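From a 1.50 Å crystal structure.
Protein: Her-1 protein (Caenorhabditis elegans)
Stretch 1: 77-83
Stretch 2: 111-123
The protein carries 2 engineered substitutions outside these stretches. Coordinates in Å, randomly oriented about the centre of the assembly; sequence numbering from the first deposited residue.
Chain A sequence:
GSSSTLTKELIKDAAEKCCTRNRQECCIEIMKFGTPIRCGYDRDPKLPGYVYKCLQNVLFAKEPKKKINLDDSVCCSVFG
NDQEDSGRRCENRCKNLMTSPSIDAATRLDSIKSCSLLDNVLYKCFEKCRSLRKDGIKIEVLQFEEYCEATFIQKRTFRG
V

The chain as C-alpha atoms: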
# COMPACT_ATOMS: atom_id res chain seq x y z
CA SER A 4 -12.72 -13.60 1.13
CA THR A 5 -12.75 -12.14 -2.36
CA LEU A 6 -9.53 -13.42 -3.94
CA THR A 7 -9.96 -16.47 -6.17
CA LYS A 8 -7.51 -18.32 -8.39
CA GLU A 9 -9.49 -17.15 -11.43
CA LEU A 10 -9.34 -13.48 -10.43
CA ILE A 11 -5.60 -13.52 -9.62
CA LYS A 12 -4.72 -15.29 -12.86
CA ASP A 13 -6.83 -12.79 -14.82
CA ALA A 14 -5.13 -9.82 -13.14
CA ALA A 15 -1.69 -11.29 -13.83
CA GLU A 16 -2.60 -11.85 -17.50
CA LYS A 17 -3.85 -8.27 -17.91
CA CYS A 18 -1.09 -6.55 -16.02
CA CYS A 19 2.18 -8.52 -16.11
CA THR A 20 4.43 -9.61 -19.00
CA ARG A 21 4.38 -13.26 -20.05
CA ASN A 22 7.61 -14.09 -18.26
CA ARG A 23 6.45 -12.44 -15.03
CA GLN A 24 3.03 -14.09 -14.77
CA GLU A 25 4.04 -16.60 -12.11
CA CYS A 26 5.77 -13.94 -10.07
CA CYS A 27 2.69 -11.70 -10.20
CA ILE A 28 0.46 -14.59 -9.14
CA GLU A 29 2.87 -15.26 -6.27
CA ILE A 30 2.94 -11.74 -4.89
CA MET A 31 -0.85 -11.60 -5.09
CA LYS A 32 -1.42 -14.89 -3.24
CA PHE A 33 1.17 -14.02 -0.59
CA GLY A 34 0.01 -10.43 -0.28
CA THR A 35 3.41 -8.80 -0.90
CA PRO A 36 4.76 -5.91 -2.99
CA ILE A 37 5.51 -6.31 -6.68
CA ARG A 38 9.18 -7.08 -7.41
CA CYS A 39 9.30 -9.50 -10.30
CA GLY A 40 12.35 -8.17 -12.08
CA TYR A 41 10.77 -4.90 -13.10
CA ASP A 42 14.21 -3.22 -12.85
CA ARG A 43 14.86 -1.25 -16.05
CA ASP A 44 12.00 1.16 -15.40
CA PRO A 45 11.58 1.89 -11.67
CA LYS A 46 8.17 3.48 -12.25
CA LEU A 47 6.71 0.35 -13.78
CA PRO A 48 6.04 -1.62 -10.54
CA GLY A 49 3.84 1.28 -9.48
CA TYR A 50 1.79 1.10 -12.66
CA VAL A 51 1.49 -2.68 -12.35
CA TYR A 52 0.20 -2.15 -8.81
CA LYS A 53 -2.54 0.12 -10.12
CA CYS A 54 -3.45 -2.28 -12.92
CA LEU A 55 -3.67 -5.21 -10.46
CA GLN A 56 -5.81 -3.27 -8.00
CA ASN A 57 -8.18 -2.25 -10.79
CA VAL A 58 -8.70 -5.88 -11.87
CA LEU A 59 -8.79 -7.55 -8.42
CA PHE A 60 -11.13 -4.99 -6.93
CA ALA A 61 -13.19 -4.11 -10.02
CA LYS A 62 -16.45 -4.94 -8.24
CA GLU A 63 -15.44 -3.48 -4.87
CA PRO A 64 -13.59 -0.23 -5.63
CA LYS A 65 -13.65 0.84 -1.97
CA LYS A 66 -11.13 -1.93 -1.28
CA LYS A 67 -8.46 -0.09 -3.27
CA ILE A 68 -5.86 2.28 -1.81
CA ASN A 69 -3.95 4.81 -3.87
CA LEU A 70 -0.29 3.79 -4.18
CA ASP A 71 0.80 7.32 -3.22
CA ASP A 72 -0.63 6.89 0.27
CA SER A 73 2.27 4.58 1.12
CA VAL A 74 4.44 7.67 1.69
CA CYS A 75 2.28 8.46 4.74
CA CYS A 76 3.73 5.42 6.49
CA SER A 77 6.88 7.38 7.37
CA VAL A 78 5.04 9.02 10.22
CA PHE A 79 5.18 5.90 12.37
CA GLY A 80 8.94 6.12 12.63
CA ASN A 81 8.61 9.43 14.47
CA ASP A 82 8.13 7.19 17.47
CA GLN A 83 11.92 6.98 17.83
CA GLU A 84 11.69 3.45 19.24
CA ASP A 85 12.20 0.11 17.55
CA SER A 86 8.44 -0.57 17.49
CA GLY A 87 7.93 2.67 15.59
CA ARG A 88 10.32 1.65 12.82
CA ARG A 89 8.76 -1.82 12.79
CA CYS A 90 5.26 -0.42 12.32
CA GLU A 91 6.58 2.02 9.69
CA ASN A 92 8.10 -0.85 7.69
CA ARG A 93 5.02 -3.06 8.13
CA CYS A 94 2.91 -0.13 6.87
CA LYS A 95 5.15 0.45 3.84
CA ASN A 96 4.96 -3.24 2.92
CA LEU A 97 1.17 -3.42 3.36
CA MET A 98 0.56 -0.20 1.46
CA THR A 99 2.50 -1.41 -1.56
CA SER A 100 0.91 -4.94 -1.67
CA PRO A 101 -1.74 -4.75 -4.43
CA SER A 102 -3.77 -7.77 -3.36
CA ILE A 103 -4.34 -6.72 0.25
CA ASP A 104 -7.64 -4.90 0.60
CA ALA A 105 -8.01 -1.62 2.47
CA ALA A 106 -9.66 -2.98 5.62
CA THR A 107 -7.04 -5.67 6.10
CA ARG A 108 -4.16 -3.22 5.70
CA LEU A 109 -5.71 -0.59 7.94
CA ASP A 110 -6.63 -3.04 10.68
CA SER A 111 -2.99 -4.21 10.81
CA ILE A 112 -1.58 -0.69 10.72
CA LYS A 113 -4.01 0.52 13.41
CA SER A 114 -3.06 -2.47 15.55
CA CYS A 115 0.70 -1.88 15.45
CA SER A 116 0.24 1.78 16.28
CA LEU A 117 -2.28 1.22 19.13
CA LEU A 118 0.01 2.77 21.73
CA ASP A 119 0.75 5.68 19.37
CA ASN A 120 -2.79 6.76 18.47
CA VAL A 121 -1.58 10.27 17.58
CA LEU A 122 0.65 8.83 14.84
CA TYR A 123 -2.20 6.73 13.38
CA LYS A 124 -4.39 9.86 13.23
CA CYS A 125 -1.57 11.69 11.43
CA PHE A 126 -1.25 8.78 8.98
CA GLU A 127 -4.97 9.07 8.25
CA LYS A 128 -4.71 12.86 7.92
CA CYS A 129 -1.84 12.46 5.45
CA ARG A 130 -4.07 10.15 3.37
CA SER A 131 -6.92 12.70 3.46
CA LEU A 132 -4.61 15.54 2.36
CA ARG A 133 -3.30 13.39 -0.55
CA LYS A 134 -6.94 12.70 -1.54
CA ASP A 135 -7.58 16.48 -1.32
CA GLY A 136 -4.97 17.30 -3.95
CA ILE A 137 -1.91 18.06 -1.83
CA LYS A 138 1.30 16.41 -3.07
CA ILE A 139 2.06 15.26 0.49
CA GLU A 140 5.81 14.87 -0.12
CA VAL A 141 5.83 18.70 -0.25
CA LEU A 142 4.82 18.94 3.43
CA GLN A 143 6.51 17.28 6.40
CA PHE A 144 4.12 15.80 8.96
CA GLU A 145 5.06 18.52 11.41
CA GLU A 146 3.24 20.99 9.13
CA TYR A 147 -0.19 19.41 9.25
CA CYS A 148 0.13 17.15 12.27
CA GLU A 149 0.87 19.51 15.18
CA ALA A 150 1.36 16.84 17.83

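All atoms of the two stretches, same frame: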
# COMPACT_ATOMS: atom_id res chain seq x y z
N SER A 77 5.70 6.86 6.72
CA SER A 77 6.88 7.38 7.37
C SER A 77 6.59 7.98 8.72
O SER A 77 7.48 8.06 9.57
CB SER A 77 7.56 8.43 6.48
OG SER A 77 8.03 7.80 5.30
N VAL A 78 5.35 8.39 8.94
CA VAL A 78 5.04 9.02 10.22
C VAL A 78 5.21 8.11 11.43
O VAL A 78 5.47 8.58 12.53
CB VAL A 78 3.61 9.61 10.26
CG1 VAL A 78 2.56 8.53 10.43
CG2 VAL A 78 3.52 10.62 11.39
N PHE A 79 5.08 6.81 11.24
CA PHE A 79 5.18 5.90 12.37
C PHE A 79 6.57 5.80 12.96
O PHE A 79 6.72 5.44 14.13
CB PHE A 79 4.66 4.53 11.97
CG PHE A 79 3.20 4.53 11.68
CD1 PHE A 79 2.73 4.34 10.38
CD2 PHE A 79 2.28 4.78 12.71
CE1 PHE A 79 1.37 4.39 10.10
CE2 PHE A 79 0.92 4.84 12.44
CZ PHE A 79 0.46 4.65 11.14
N GLY A 80 7.57 6.17 12.16
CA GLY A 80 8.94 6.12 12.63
C GLY A 80 9.28 7.31 13.50
O GLY A 80 10.38 7.39 14.03
N ASN A 81 8.34 8.25 13.64
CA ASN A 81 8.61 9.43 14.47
C ASN A 81 8.65 8.97 15.91
O ASN A 81 9.17 9.67 16.79
CB ASN A 81 7.56 10.51 14.23
CG ASN A 81 7.78 11.24 12.90
OD1 ASN A 81 8.85 11.81 12.66
ND2 ASN A 81 6.76 11.24 12.05
N ASP A 82 8.10 7.79 16.15
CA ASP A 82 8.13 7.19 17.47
C ASP A 82 9.54 6.61 17.42
O ASP A 82 9.74 5.48 16.96
CB ASP A 82 7.10 6.06 17.56
CG ASP A 82 7.09 5.40 18.92
OD1 ASP A 82 8.18 5.01 19.40
OD2 ASP A 82 6.00 5.26 19.50
N GLN A 83 10.52 7.39 17.86
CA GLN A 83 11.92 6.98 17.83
C GLN A 83 12.22 5.79 18.74
O GLN A 83 13.06 5.88 19.64
CB GLN A 83 12.82 8.16 18.19
CG GLN A 83 12.70 9.34 17.21
CD GLN A 83 13.12 8.97 15.80
OE1 GLN A 83 13.48 7.82 15.52
NE2 GLN A 83 13.08 9.95 14.90
N SER A 111 -4.34 -3.84 10.37
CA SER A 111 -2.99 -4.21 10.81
C SER A 111 -2.18 -2.99 11.20
O SER A 111 -1.48 -3.00 12.22
CB SER A 111 -2.28 -5.01 9.70
OG SER A 111 -0.95 -5.33 10.09
N ILE A 112 -2.29 -1.92 10.42
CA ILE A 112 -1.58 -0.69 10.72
C ILE A 112 -2.12 -0.06 12.02
O ILE A 112 -1.36 0.42 12.85
CB ILE A 112 -1.73 0.30 9.54
CG1 ILE A 112 -1.01 -0.25 8.32
CG2 ILE A 112 -1.17 1.69 9.93
CD1 ILE A 112 -1.47 0.42 7.00
N LYS A 113 -3.44 -0.04 12.19
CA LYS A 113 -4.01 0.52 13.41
C LYS A 113 -3.55 -0.31 14.60
O LYS A 113 -3.23 0.24 15.64
CB LYS A 113 -5.54 0.54 13.34
CG LYS A 113 -6.19 1.23 14.54
CD LYS A 113 -7.68 1.39 14.33
CE LYS A 113 -8.34 2.15 15.48
NZ LYS A 113 -9.79 2.36 15.22
N SER A 114 -3.48 -1.63 14.44
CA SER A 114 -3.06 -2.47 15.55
C SER A 114 -1.61 -2.23 15.96
O SER A 114 -1.34 -2.14 17.14
CB SER A 114 -3.28 -3.94 15.21
OG SER A 114 -4.68 -4.21 15.22
N CYS A 115 -0.67 -2.10 15.01
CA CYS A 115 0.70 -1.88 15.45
C CYS A 115 0.95 -0.50 16.02
O CYS A 115 1.95 -0.29 16.70
CB CYS A 115 1.75 -2.20 14.37
SG CYS A 115 1.75 -1.42 12.79
N SER A 116 0.06 0.43 15.75
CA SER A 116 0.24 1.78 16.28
C SER A 116 -0.73 2.04 17.44
O SER A 116 -0.96 3.19 17.81
CB SER A 116 0.02 2.83 15.16
OG SER A 116 -1.30 2.71 14.61
N LEU A 117 -1.31 0.99 18.04
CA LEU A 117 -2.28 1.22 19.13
C LEU A 117 -1.81 2.04 20.32
O LEU A 117 -2.62 2.69 20.98
CB LEU A 117 -2.82 -0.12 19.65
CG LEU A 117 -3.91 -0.75 18.79
CD1 LEU A 117 -4.26 -2.13 19.37
CD2 LEU A 117 -5.15 0.12 18.74
N LEU A 118 -0.52 2.00 20.61
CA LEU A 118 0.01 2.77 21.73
C LEU A 118 0.59 4.10 21.24
O LEU A 118 1.28 4.80 21.98
CB LEU A 118 1.06 1.97 22.49
CG LEU A 118 0.54 0.64 23.05
CD1 LEU A 118 1.60 0.03 23.94
CD2 LEU A 118 -0.72 0.86 23.84
N ASP A 119 0.30 4.43 19.99
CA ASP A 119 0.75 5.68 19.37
C ASP A 119 -0.43 6.19 18.54
O ASP A 119 -0.30 6.44 17.34
CB ASP A 119 1.96 5.42 18.46
CG ASP A 119 3.16 4.87 19.22
OD1 ASP A 119 3.63 5.56 20.15
OD2 ASP A 119 3.63 3.76 18.88
N ASN A 120 -1.59 6.31 19.18
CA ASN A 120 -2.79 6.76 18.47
C ASN A 120 -2.60 8.05 17.68
O ASN A 120 -3.14 8.20 16.57
CB ASN A 120 -3.94 6.93 19.46
CG ASN A 120 -5.20 7.36 18.78
OD1 ASN A 120 -5.70 6.68 17.88
ND2 ASN A 120 -5.73 8.51 19.19
N VAL A 121 -1.84 8.99 18.24
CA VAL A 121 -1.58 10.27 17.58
C VAL A 121 -0.95 10.05 16.21
O VAL A 121 -1.29 10.74 15.25
CB VAL A 121 -0.65 11.16 18.42
CG1 VAL A 121 -0.26 12.43 17.64
CG2 VAL A 121 -1.35 11.56 19.72
N LEU A 122 -0.02 9.10 16.12
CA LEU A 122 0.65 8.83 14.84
C LEU A 122 -0.31 8.21 13.82
O LEU A 122 -0.23 8.51 12.63
CB LEU A 122 1.87 7.94 15.05
CG LEU A 122 3.01 8.47 15.96
CD1 LEU A 122 4.18 7.49 15.92
CD2 LEU A 122 3.47 9.86 15.51
N TYR A 123 -1.21 7.33 14.27
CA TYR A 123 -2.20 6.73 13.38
C TYR A 123 -3.14 7.83 12.84
O TYR A 123 -3.52 7.82 11.66
CB TYR A 123 -3.04 5.67 14.10
CG TYR A 123 -4.04 5.01 13.19
CD1 TYR A 123 -3.61 4.14 12.19
CD2 TYR A 123 -5.41 5.30 13.27
CE1 TYR A 123 -4.50 3.57 11.30
CE2 TYR A 123 -6.32 4.73 12.36
CZ TYR A 123 -5.84 3.86 11.39
OH TYR A 123 -6.69 3.28 10.47
O HOH W 1 4.29 4.05 15.73

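The contact is mainly apolar. It sets a 3-10 segment, 77-81, against the end of one helix and the start of another, with a type I turn from Ser-116 to Asp-119 between them. The two stretches bury 377 Å² between them, both sides summed.

Phe-79 and Leu-122 are at its centre. Their CA atoms are 5.9 Å apart, and each has about 100 Å² covered by the other stretch. The CA-to-CB bond of Phe-79 points sideways, but with chi1 in the m well the ring end comes nearer to the second stretch. Phe-79 CZ lies 3.6 Å from Ile-112 CG2 and 4.2 Å from Tyr-123 CD1. Phe-79 CE2 lies 3.5 Å from Ser-116 CB. The ring thus reaches residues of both helices and the link between them. The CA-to-CB bond of Leu-122 points toward the first stretch. Leu-122 CB is 4.0 Å from Phe-79 CD2, and Leu-122 CD2 is 4.2 Å from Val-78 CG2. Leu-122 CD1 packs 3.6 Å from Asp-82 CB, so the leucine touches residues from Val-78 to Asp-82.

Polar contacts are few. The CA-to-CB bonds of Asp-82 and Asp-119 each point toward the other stretch, and Asp-82 OD2 lies 2.5 Å from Asp-119 OD1. Two like-charged groups would repel at this distance; whether a proton is shared is left open by the geometry. One water bridges the stretches, donating to Phe-79 O at 3.2 Å and to Asp-119 OD2 at 3.2 Å.

Each stretch also has hydrogen bonds of its own. Asn-81 ND2 donates to Val-78 O at 3.0 Å, and the Asn-81 backbone N donates to the same Val-78 O at 3.1 Å. Ser-116 OG donates to Ile-112 O at 2.9 Å, tying its side chain back to the preceding helix. In the turn, Asp-119 N donates to Ser-116 O at 2.8 Å.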